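Local coordinates for metallocarboxypeptidase (Trypanosoma cruzi, PDB 3DWC), which probably releases C-terminal amino acids, with broad specificity except for proline, as a metal-dependent carboxypeptidase, at residues E142-R146 / A157-I161; F218-W223 / F314-L318; G229-S235 / V247-Y253. All coordinates share one frame; numbering follows the deposited sequence.

Overall arrangement
Contact 1 comes first along the chain. It closes a short loop between helix 125-147 and helix 154-162. The chain then runs through helix 168-196 to helix 209-222, whose end opens contact 2. That contact closes much later, on helix 312-326. Contact 3 lies within this long loop and pairs strands 230-234 and 246-251. Contacts 2 and 3 also touch in space, where M220 packs against I249 and L232. The loop of contact 2 further includes helices 259-276 and 294-309, which carry the cobalt ligands. Contact 1 lies on the opposite side of the chain's centre from the others; its centre is about 40 Å from that of contact 2 and about 32 Å from that of contact 3.

Contact 1: residues E142-R146 / A157-I161; sequences EGKLR and ALVDI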
loop_
_atom_site.group_PDB
_atom_site.type_symbol
_atom_site.label_atom_id
_atom_site.label_comp_id
_atom_site.label_asym_id
_atom_site.label_seq_id
_atom_site.Cartn_x
_atom_site.Cartn_y
_atom_site.Cartn_z
ATOM N N GLU B 142 21.583 9.399 24.742
ATOM C CA GLU B 142 21.433 9.659 23.313
ATOM C C GLU B 142 22.071 10.993 22.907
ATOM O O GLU B 142 22.895 11.029 21.996
ATOM C CB GLU B 142 19.964 9.600 22.886
ATOM C CG GLU B 142 19.804 9.621 21.361
ATOM C CD GLU B 142 18.397 9.299 20.875
ATOM O OE1 GLU B 142 17.552 8.894 21.696
ATOM O OE2 GLU B 142 18.139 9.454 19.655
ATOM N N GLY B 143 21.723 12.071 23.606
ATOM C CA GLY B 143 22.314 13.391 23.348
ATOM C C GLY B 143 23.820 13.364 23.255
ATOM O O GLY B 143 24.420 13.923 22.314
ATOM N N LYS B 144 24.456 12.718 24.227
ATOM C CA LYS B 144 25.911 12.640 24.230
ATOM C C LYS B 144 26.478 11.938 22.979
ATOM O O LYS B 144 27.446 12.408 22.372
ATOM C CB LYS B 144 26.402 11.956 25.506
ATOM C CG LYS B 144 26.392 12.864 26.722
ATOM C CD LYS B 144 27.011 12.164 27.937
ATOM C CE LYS B 144 26.781 12.954 29.231
ATOM N NZ LYS B 144 25.327 13.246 29.480
ATOM N N LEU B 145 25.870 10.814 22.611
ATOM C CA LEU B 145 26.278 10.057 21.421
ATOM C C LEU B 145 26.134 10.912 20.163
ATOM O O LEU B 145 27.064 11.022 19.369
ATOM C CB LEU B 145 25.429 8.773 21.290
ATOM C CG LEU B 145 25.913 7.453 21.924
ATOM C CD1 LEU B 145 27.099 7.635 22.885
ATOM C CD2 LEU B 145 24.748 6.718 22.603
ATOM N N ARG B 146 24.962 11.525 19.997
ATOM C CA ARG B 146 24.702 12.373 18.828
ATOM C C ARG B 146 25.621 13.619 18.868
ATOM O O ARG B 146 26.134 14.059 17.835
ATOM C CB ARG B 146 23.212 12.741 18.721
ATOM C CG ARG B 146 22.248 11.630 19.131
ATOM C CD ARG B 146 20.894 11.703 18.452
ATOM N NE ARG B 146 20.979 11.089 17.146
ATOM C CZ ARG B 146 20.178 10.148 16.659
ATOM N NH1 ARG B 146 19.151 9.686 17.336
ATOM N NH2 ARG B 146 20.420 9.677 15.452
ATOM N N ALA B 157 22.039 18.378 20.502
ATOM C CA ALA B 157 22.279 17.234 19.601
ATOM C C ALA B 157 20.961 16.560 19.238
ATOM O O ALA B 157 20.780 16.084 18.101
ATOM C CB ALA B 157 23.278 16.233 20.240
ATOM N N LEU B 158 20.008 16.562 20.172
ATOM C CA LEU B 158 18.711 15.946 19.937
ATOM C C LEU B 158 17.787 16.848 19.091
ATOM O O LEU B 158 17.150 16.383 18.145
ATOM C CB LEU B 158 18.049 15.533 21.249
ATOM C CG LEU B 158 18.680 14.326 21.991
ATOM C CD1 LEU B 158 18.169 14.267 23.427
ATOM C CD2 LEU B 158 18.402 12.996 21.286
ATOM N N VAL B 159 17.728 18.133 19.417
ATOM C CA VAL B 159 16.907 19.063 18.637
ATOM C C VAL B 159 17.377 19.080 17.172
ATOM O O VAL B 159 16.568 19.171 16.252
ATOM C CB VAL B 159 16.919 20.475 19.241
ATOM C CG1 VAL B 159 16.250 21.481 18.288
ATOM C CG2 VAL B 159 16.217 20.456 20.640
ATOM N N ASP B 160 18.684 18.950 16.986
ATOM C CA ASP B 160 19.308 18.874 15.677
ATOM C C ASP B 160 18.766 17.747 14.799
ATOM O O ASP B 160 18.840 17.866 13.595
ATOM C CB ASP B 160 20.826 18.710 15.836
ATOM C CG ASP B 160 21.584 18.828 14.508
ATOM O OD1 ASP B 160 21.745 19.959 13.991
ATOM O OD2 ASP B 160 22.020 17.779 13.980
ATOM N N ILE B 161 18.233 16.679 15.391
ATOM C CA ILE B 161 17.630 15.599 14.617
ATOM C C ILE B 161 16.509 16.153 13.721
ATOM O O ILE B 161 16.404 15.817 12.518
ATOM C CB ILE B 161 17.059 14.459 15.543
ATOM C CG1 ILE B 161 18.152 13.817 16.375
ATOM C CG2 ILE B 161 16.350 13.364 14.724
ATOM C CD1 ILE B 161 17.606 12.846 17.488
#
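A157 sets its methyl against the backbone of G143 and R146, where two successive helices cross. A short loop leads from helix 125-147 into helix 154-162, giving a helix-loop-helix unit of the largely helical M32 fold. The two segments cross steeply, at 78°, with their axes 9.0 Å apart. The CA atoms of G143 and A157 are the nearest pair across the contact, 5.4 Å apart. A157 CB lies 3.3 Å from G143 O, and it also meets CB of R146.

L158 is next. Its CG rests over CA of G143, and one branch reaches across to the acid side chain. CD2 lies 3.7 Å from CG of E142, and the two side chains run roughly at right angles. E142 holds CG opposite its own backbone N (chi1 -170°) and stays extended. This carries its carboxylate past L158 toward R146. CD2 of L158 also touches CD of R146.

One turn on, I161 points toward the first helix and meets the arginine. Its chain crosses that of R146 at about a right angle. It packs over one face of the guanidinium, near the rim. R146 bends at chi3 (83°), which turns the group across I161. The guanidinium edge is left for E142, which forms a salt bridge with R146 along the same helix. E142 has a second partner in K105, through OE1. The carboxylate is thus shared by two basic groups, which would tend to keep it ionised. OE2 lies in the plane of the guanidinium and offers its anti lone pair to NH1, but the bond is bent at the hydrogen. That same NH1 is 3.5 Å from CD1 of I161.

Contact 2: residues F218-W223 / F314-L318; sequences FFMDVW and FMEFL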
loop_
_atom_site.group_PDB
_atom_site.type_symbol
_atom_site.label_atom_id
_atom_site.label_comp_id
_atom_site.label_asym_id
_atom_site.label_seq_id
_atom_site.Cartn_x
_atom_site.Cartn_y
_atom_site.Cartn_z
ATOM N N PHE B 218 -12.596 19.877 -2.341
ATOM C CA PHE B 218 -12.767 21.159 -2.998
ATOM C C PHE B 218 -11.653 22.070 -2.514
ATOM O O PHE B 218 -11.014 22.734 -3.304
ATOM C CB PHE B 218 -14.131 21.787 -2.715
ATOM C CG PHE B 218 -14.245 23.192 -3.223
ATOM C CD1 PHE B 218 -14.417 23.439 -4.565
ATOM C CD2 PHE B 218 -14.130 24.272 -2.360
ATOM C CE1 PHE B 218 -14.478 24.735 -5.041
ATOM C CE2 PHE B 218 -14.205 25.554 -2.823
ATOM C CZ PHE B 218 -14.392 25.801 -4.153
ATOM N N PHE B 219 -11.370 22.049 -1.212
ATOM C CA PHE B 219 -10.307 22.878 -0.709
ATOM C C PHE B 219 -8.925 22.425 -1.088
ATOM O O PHE B 219 -8.071 23.276 -1.385
ATOM C CB PHE B 219 -10.477 23.232 0.761
ATOM C CG PHE B 219 -11.526 24.288 0.982
ATOM C CD1 PHE B 219 -11.212 25.632 0.822
ATOM C CD2 PHE B 219 -12.829 23.948 1.342
ATOM C CE1 PHE B 219 -12.193 26.629 1.021
ATOM C CE2 PHE B 219 -13.774 24.910 1.558
ATOM C CZ PHE B 219 -13.468 26.260 1.390
ATOM N N MET B 220 -8.711 21.114 -1.204
ATOM C CA MET B 220 -7.484 20.646 -1.762
ATOM C C MET B 220 -7.315 21.176 -3.216
ATOM O O MET B 220 -6.201 21.546 -3.602
ATOM C CB MET B 220 -7.439 19.128 -1.721
ATOM C CG MET B 220 -7.375 18.602 -0.291
ATOM S SD MET B 220 -7.410 16.836 -0.174
ATOM C CE MET B 220 -5.748 16.377 -0.708
ATOM N N ASP B 221 -8.400 21.247 -4.000
ATOM C CA ASP B 221 -8.357 21.910 -5.327
ATOM C C ASP B 221 -8.027 23.416 -5.278
ATOM O O ASP B 221 -7.283 23.950 -6.124
ATOM C CB ASP B 221 -9.689 21.734 -6.074
ATOM C CG ASP B 221 -9.907 20.307 -6.578
ATOM O OD1 ASP B 221 -8.937 19.501 -6.656
ATOM O OD2 ASP B 221 -11.072 19.998 -6.928
ATOM N N VAL B 222 -8.576 24.112 -4.281
ATOM C CA VAL B 222 -8.254 25.518 -4.045
ATOM C C VAL B 222 -6.752 25.663 -3.799
ATOM O O VAL B 222 -6.148 26.592 -4.285
ATOM C CB VAL B 222 -9.095 26.115 -2.869
ATOM C CG1 VAL B 222 -8.597 27.495 -2.444
ATOM C CG2 VAL B 222 -10.608 26.118 -3.233
ATOM N N TRP B 223 -6.138 24.720 -3.067
ATOM C CA TRP B 223 -4.674 24.752 -2.883
ATOM C C TRP B 223 -3.854 24.153 -4.051
ATOM O O TRP B 223 -2.636 23.980 -3.955
ATOM C CB TRP B 223 -4.280 24.088 -1.551
ATOM C CG TRP B 223 -4.033 25.087 -0.492
ATOM C CD1 TRP B 223 -2.832 25.553 -0.080
ATOM C CD2 TRP B 223 -5.008 25.678 0.371
ATOM N NE1 TRP B 223 -2.991 26.433 0.961
ATOM C CE2 TRP B 223 -4.324 26.524 1.256
ATOM C CE3 TRP B 223 -6.394 25.566 0.485
ATOM C CZ2 TRP B 223 -4.965 27.277 2.185
ATOM C CZ3 TRP B 223 -7.025 26.332 1.414
ATOM C CH2 TRP B 223 -6.316 27.163 2.264
ATOM N N PHE B 314 -10.502 34.572 4.456
ATOM C CA PHE B 314 -10.894 33.228 4.067
ATOM C C PHE B 314 -12.316 32.893 4.519
ATOM O O PHE B 314 -13.013 32.107 3.871
ATOM C CB PHE B 314 -9.893 32.278 4.635
ATOM C CG PHE B 314 -10.043 30.873 4.181
ATOM C CD1 PHE B 314 -9.597 30.487 2.964
ATOM C CD2 PHE B 314 -10.587 29.929 5.026
ATOM C CE1 PHE B 314 -9.659 29.171 2.568
ATOM C CE2 PHE B 314 -10.693 28.607 4.618
ATOM C CZ PHE B 314 -10.203 28.244 3.377
ATOM N N MET B 315 -12.767 33.479 5.628
ATOM C CA MET B 315 -14.149 33.260 6.060
ATOM C C MET B 315 -15.151 33.724 5.012
ATOM O O MET B 315 -16.257 33.187 4.901
ATOM C CB MET B 315 -14.410 33.951 7.416
ATOM C CG MET B 315 -13.581 33.377 8.583
ATOM S SD MET B 315 -13.645 31.568 8.777
ATOM C CE MET B 315 -12.145 31.046 7.985
ATOM N N GLU B 316 -14.772 34.775 4.286
ATOM C CA GLU B 316 -15.594 35.327 3.238
ATOM C C GLU B 316 -15.761 34.377 2.076
ATOM O O GLU B 316 -16.850 34.252 1.511
ATOM C CB GLU B 316 -14.989 36.617 2.731
ATOM C CG GLU B 316 -14.896 37.666 3.784
ATOM C CD GLU B 316 -14.488 39.024 3.210
ATOM O OE1 GLU B 316 -14.887 39.327 2.049
ATOM O OE2 GLU B 316 -13.741 39.739 3.921
ATOM N N PHE B 317 -14.658 33.717 1.713
ATOM C CA PHE B 317 -14.719 32.598 0.808
ATOM C C PHE B 317 -15.421 31.324 1.376
ATOM O O PHE B 317 -16.196 30.657 0.690
ATOM C CB PHE B 317 -13.313 32.240 0.358
ATOM C CG PHE B 317 -13.296 31.265 -0.783
ATOM C CD1 PHE B 317 -13.552 31.685 -2.086
ATOM C CD2 PHE B 317 -12.997 29.927 -0.558
ATOM C CE1 PHE B 317 -13.537 30.774 -3.156
ATOM C CE2 PHE B 317 -12.967 29.015 -1.622
ATOM C CZ PHE B 317 -13.241 29.452 -2.922
ATOM N N LEU B 318 -15.117 30.971 2.618
ATOM C CA LEU B 318 -15.624 29.739 3.208
ATOM C C LEU B 318 -17.136 29.694 3.425
ATOM O O LEU B 318 -17.808 28.686 3.098
ATOM C CB LEU B 318 -14.929 29.486 4.555
ATOM C CG LEU B 318 -15.398 28.253 5.345
ATOM C CD1 LEU B 318 -15.202 26.976 4.527
ATOM C CD2 LEU B 318 -14.709 28.192 6.705
#
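F219, W223, F314 and F317 span an unusually wide gap between two helix segments, whose axes come no closer than 13.7 Å. Even the nearest CA atoms, those of F219 and L318, are 9.5 Å apart. Large aromatic side chains fill the distance, and the contact is wholly apolar.

F219 is at the centre. Its CE1 lies 3.5 Å from CZ of F314, which comes from the opposite direction. The two ring planes are inclined at 53°. The same CE1 reaches the rim of F317, lying near the plane of that ring, 3.6 Å from CE2. Here the planes are almost perpendicular, at 83°, and the side chains slide past each other. The neighbouring CZ of F219 meets the methyl CD1 of L318 at 3.7 Å.

The four rings form an aromatic cluster between the end of helix 209-222 and helix 312-326. It belongs to the hydrophobic packing beside the metal-binding helices. W223, the first residue beyond the helix, packs also on I266 and T269 of helix 259-276 and on A304 and I308 of helix 294-309. Its side chain is about 10 Å from that of E268, the predicted proton donor/acceptor of the active site. It also touches L455 of the pocket that holds a bound glycine.

In F314 and F317 the first torsion places CG beside the carbonyl carbon, and this sends the rings across the gap. W223 meets F314 with the outer corner of its six-membered ring, CH2 lying 3.9 Å from CE1. F317 also has R321 of its own helix as a cation-pi partner. F218 approaches F317 from the opposite direction. CE2 of F317 lies at the edge of the F218 ring, near its plane and 3.9 Å from CE2 of F218. V222 adds CG2 against CE2 of F317.

Contact 3: residues G229-S235 / V247-Y253; sequences GGRLDVS and VRITTKY
G229 O accepts a hydrogen bond from V247 N at 3.0 Å and begins a parallel strand pair. Strand 230-234 forms one border of a small mixed sheet, and strand 246-251 is its middle strand. G230 pairs with V247.

R231 receives I249 N on its carbonyl. Its side chain bends at chi3 (62°) and grips D233 side-on in a salt bridge, NE to OD2 and NH2 to OD1. Both bonds lie in the guanidinium plane and use syn lone pairs of the carboxylate. CD of R231 sits over one face of the R248 guanidinium, 3.7 Å from NE. R248 forms salt bridges with D246 and with D29 of the second subunit. R231 NH1 hydrogen-bonds to M33 O of that subunit, so this face of the sheet joins the dimer contact.

L232 turns to the other face and packs CD1 on CG1 of I249 at 3.9 Å. The I249 side chain is about 4 Å from that of E268, the predicted active-site glutamate on the cobalt-binding helix. D233 N binds I249 O, and a water links that oxygen to D233 OD2. D233 O accepts T251 N at 3.2 Å. V234 CG2 meets CE1 of Y253.

S235 N bonds to T251 O at 3.1 Å. The S235 hydroxyl is held by H237 O and accepts a bond from T250, with OG1 and OG 2.7 Å apart.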
loop_
_atom_site.group_PDB
_atom_site.type_symbol
_atom_site.label_atom_id
_atom_site.label_comp_id
_atom_site.label_asym_id
_atom_site.label_seq_id
_atom_site.Cartn_x
_atom_site.Cartn_y
_atom_site.Cartn_z
ATOM N N GLY B 229 -0.978 12.938 -8.476
ATOM C CA GLY B 229 0.246 12.654 -7.765
ATOM C C GLY B 229 0.043 12.602 -6.258
ATOM O O GLY B 229 0.940 12.913 -5.492
ATOM N N GLY B 230 -1.132 12.179 -5.830
ATOM C CA GLY B 230 -1.445 12.105 -4.421
ATOM C C GLY B 230 -2.879 11.684 -4.166
ATOM O O GLY B 230 -3.641 11.469 -5.114
ATOM N N ARG B 231 -3.225 11.504 -2.889
ATOM C CA ARG B 231 -4.546 11.013 -2.540
ATOM C C ARG B 231 -5.055 11.677 -1.285
ATOM O O ARG B 231 -4.241 12.175 -0.506
ATOM C CB ARG B 231 -4.505 9.501 -2.279
ATOM C CG ARG B 231 -4.245 8.602 -3.456
ATOM C CD ARG B 231 -4.303 7.121 -2.920
ATOM N NE ARG B 231 -5.642 6.843 -2.402
ATOM C CZ ARG B 231 -6.672 6.463 -3.156
ATOM N NH1 ARG B 231 -6.504 6.171 -4.427
ATOM N NH2 ARG B 231 -7.871 6.262 -2.600
ATOM N N LEU B 232 -6.381 11.658 -1.088
ATOM C CA LEU B 232 -7.009 11.869 0.241
ATOM C C LEU B 232 -7.749 10.610 0.718
ATOM O O LEU B 232 -8.542 10.079 0.008
ATOM C CB LEU B 232 -8.018 13.054 0.225
ATOM C CG LEU B 232 -8.881 13.309 1.470
ATOM C CD1 LEU B 232 -8.038 13.774 2.639
ATOM C CD2 LEU B 232 -10.055 14.294 1.258
ATOM N N ASP B 233 -7.534 10.184 1.950
ATOM C CA ASP B 233 -8.246 8.993 2.501
ATOM C C ASP B 233 -8.542 9.227 3.982
ATOM O O ASP B 233 -8.362 10.325 4.456
ATOM C CB ASP B 233 -7.373 7.738 2.330
ATOM C CG ASP B 233 -7.208 7.352 0.889
ATOM O OD1 ASP B 233 -8.198 6.875 0.279
ATOM O OD2 ASP B 233 -6.108 7.560 0.343
ATOM N N VAL B 234 -8.954 8.178 4.707
ATOM C CA VAL B 234 -9.334 8.249 6.133
ATOM C C VAL B 234 -8.357 7.428 7.033
ATOM O O VAL B 234 -7.946 6.329 6.676
ATOM C CB VAL B 234 -10.779 7.786 6.284
ATOM C CG1 VAL B 234 -11.186 7.652 7.755
ATOM C CG2 VAL B 234 -11.712 8.760 5.551
ATOM N N SER B 235 -7.895 8.026 8.127
ATOM C CA SER B 235 -7.203 7.308 9.205
ATOM C C SER B 235 -7.641 7.862 10.562
ATOM O O SER B 235 -8.313 8.882 10.620
ATOM C CB SER B 235 -5.677 7.337 9.087
ATOM O OG SER B 235 -5.118 8.645 9.257
ATOM N N VAL B 247 1.824 11.742 -2.897
ATOM C CA VAL B 247 1.685 12.251 -1.532
ATOM C C VAL B 247 0.260 11.969 -1.071
ATOM O O VAL B 247 -0.677 12.340 -1.739
ATOM C CB VAL B 247 1.970 13.776 -1.447
ATOM C CG1 VAL B 247 1.694 14.313 0.065
ATOM C CG2 VAL B 247 3.333 14.053 -1.897
ATOM N N ARG B 248 0.121 11.281 0.045
ATOM C CA ARG B 248 -1.127 10.741 0.504
ATOM C C ARG B 248 -1.388 11.280 1.926
ATOM O O ARG B 248 -0.650 10.973 2.865
ATOM C CB ARG B 248 -1.093 9.194 0.501
ATOM C CG ARG B 248 -0.795 8.636 -0.885
ATOM C CD ARG B 248 -1.038 7.152 -0.993
ATOM N NE ARG B 248 -0.680 6.682 -2.330
ATOM C CZ ARG B 248 -0.788 5.418 -2.698
ATOM N NH1 ARG B 248 -1.238 4.532 -1.844
ATOM N NH2 ARG B 248 -0.362 5.025 -3.885
ATOM N N ILE B 249 -2.461 12.063 2.035
ATOM C CA ILE B 249 -2.893 12.665 3.258
ATOM C C ILE B 249 -4.190 12.009 3.730
ATOM O O ILE B 249 -4.932 11.448 2.954
ATOM C CB ILE B 249 -3.064 14.184 3.106
ATOM C CG1 ILE B 249 -4.262 14.574 2.256
ATOM C CG2 ILE B 249 -1.835 14.825 2.488
ATOM C CD1 ILE B 249 -4.580 16.042 2.475
ATOM N N THR B 250 -4.449 12.078 5.025
ATOM C CA THR B 250 -5.677 11.532 5.562
ATOM C C THR B 250 -6.349 12.516 6.527
ATOM O O THR B 250 -5.775 13.557 6.912
ATOM C CB THR B 250 -5.402 10.268 6.332
ATOM O OG1 THR B 250 -4.610 10.605 7.452
ATOM C CG2 THR B 250 -4.674 9.251 5.467
ATOM N N THR B 251 -7.564 12.142 6.918
ATOM C CA THR B 251 -8.363 12.883 7.852
ATOM C C THR B 251 -9.386 11.924 8.430
ATOM O O THR B 251 -9.403 10.734 8.158
ATOM C CB THR B 251 -9.089 14.075 7.177
ATOM O OG1 THR B 251 -9.659 14.918 8.180
ATOM C CG2 THR B 251 -10.230 13.573 6.241
ATOM N N LYS B 252 -10.277 12.470 9.215
ATOM C CA LYS B 252 -11.232 11.655 9.940
ATOM C C LYS B 252 -12.445 12.555 10.111
ATOM O O LYS B 252 -12.287 13.750 10.287
ATOM C CB LYS B 252 -10.613 11.324 11.268
ATOM C CG LYS B 252 -11.322 10.268 12.079
ATOM C CD LYS B 252 -11.344 10.657 13.560
ATOM C CE LYS B 252 -9.919 10.894 14.144
ATOM N NZ LYS B 252 -9.940 11.340 15.619
ATOM N N TYR B 253 -13.633 11.977 9.986
ATOM C CA TYR B 253 -14.861 12.734 10.021
ATOM C C TYR B 253 -15.783 12.309 11.166
ATOM O O TYR B 253 -15.891 11.123 11.477
ATOM C CB TYR B 253 -15.613 12.586 8.713
ATOM C CG TYR B 253 -14.823 12.935 7.476
ATOM C CD1 TYR B 253 -14.286 11.937 6.680
ATOM C CD2 TYR B 253 -14.631 14.230 7.106
ATOM C CE1 TYR B 253 -13.574 12.220 5.573
ATOM C CE2 TYR B 253 -13.896 14.543 5.982
ATOM C CZ TYR B 253 -13.379 13.522 5.215
ATOM O OH TYR B 253 -12.654 13.799 4.082
HETATM O O HOH W 1 -4.214 8.915 1.715
#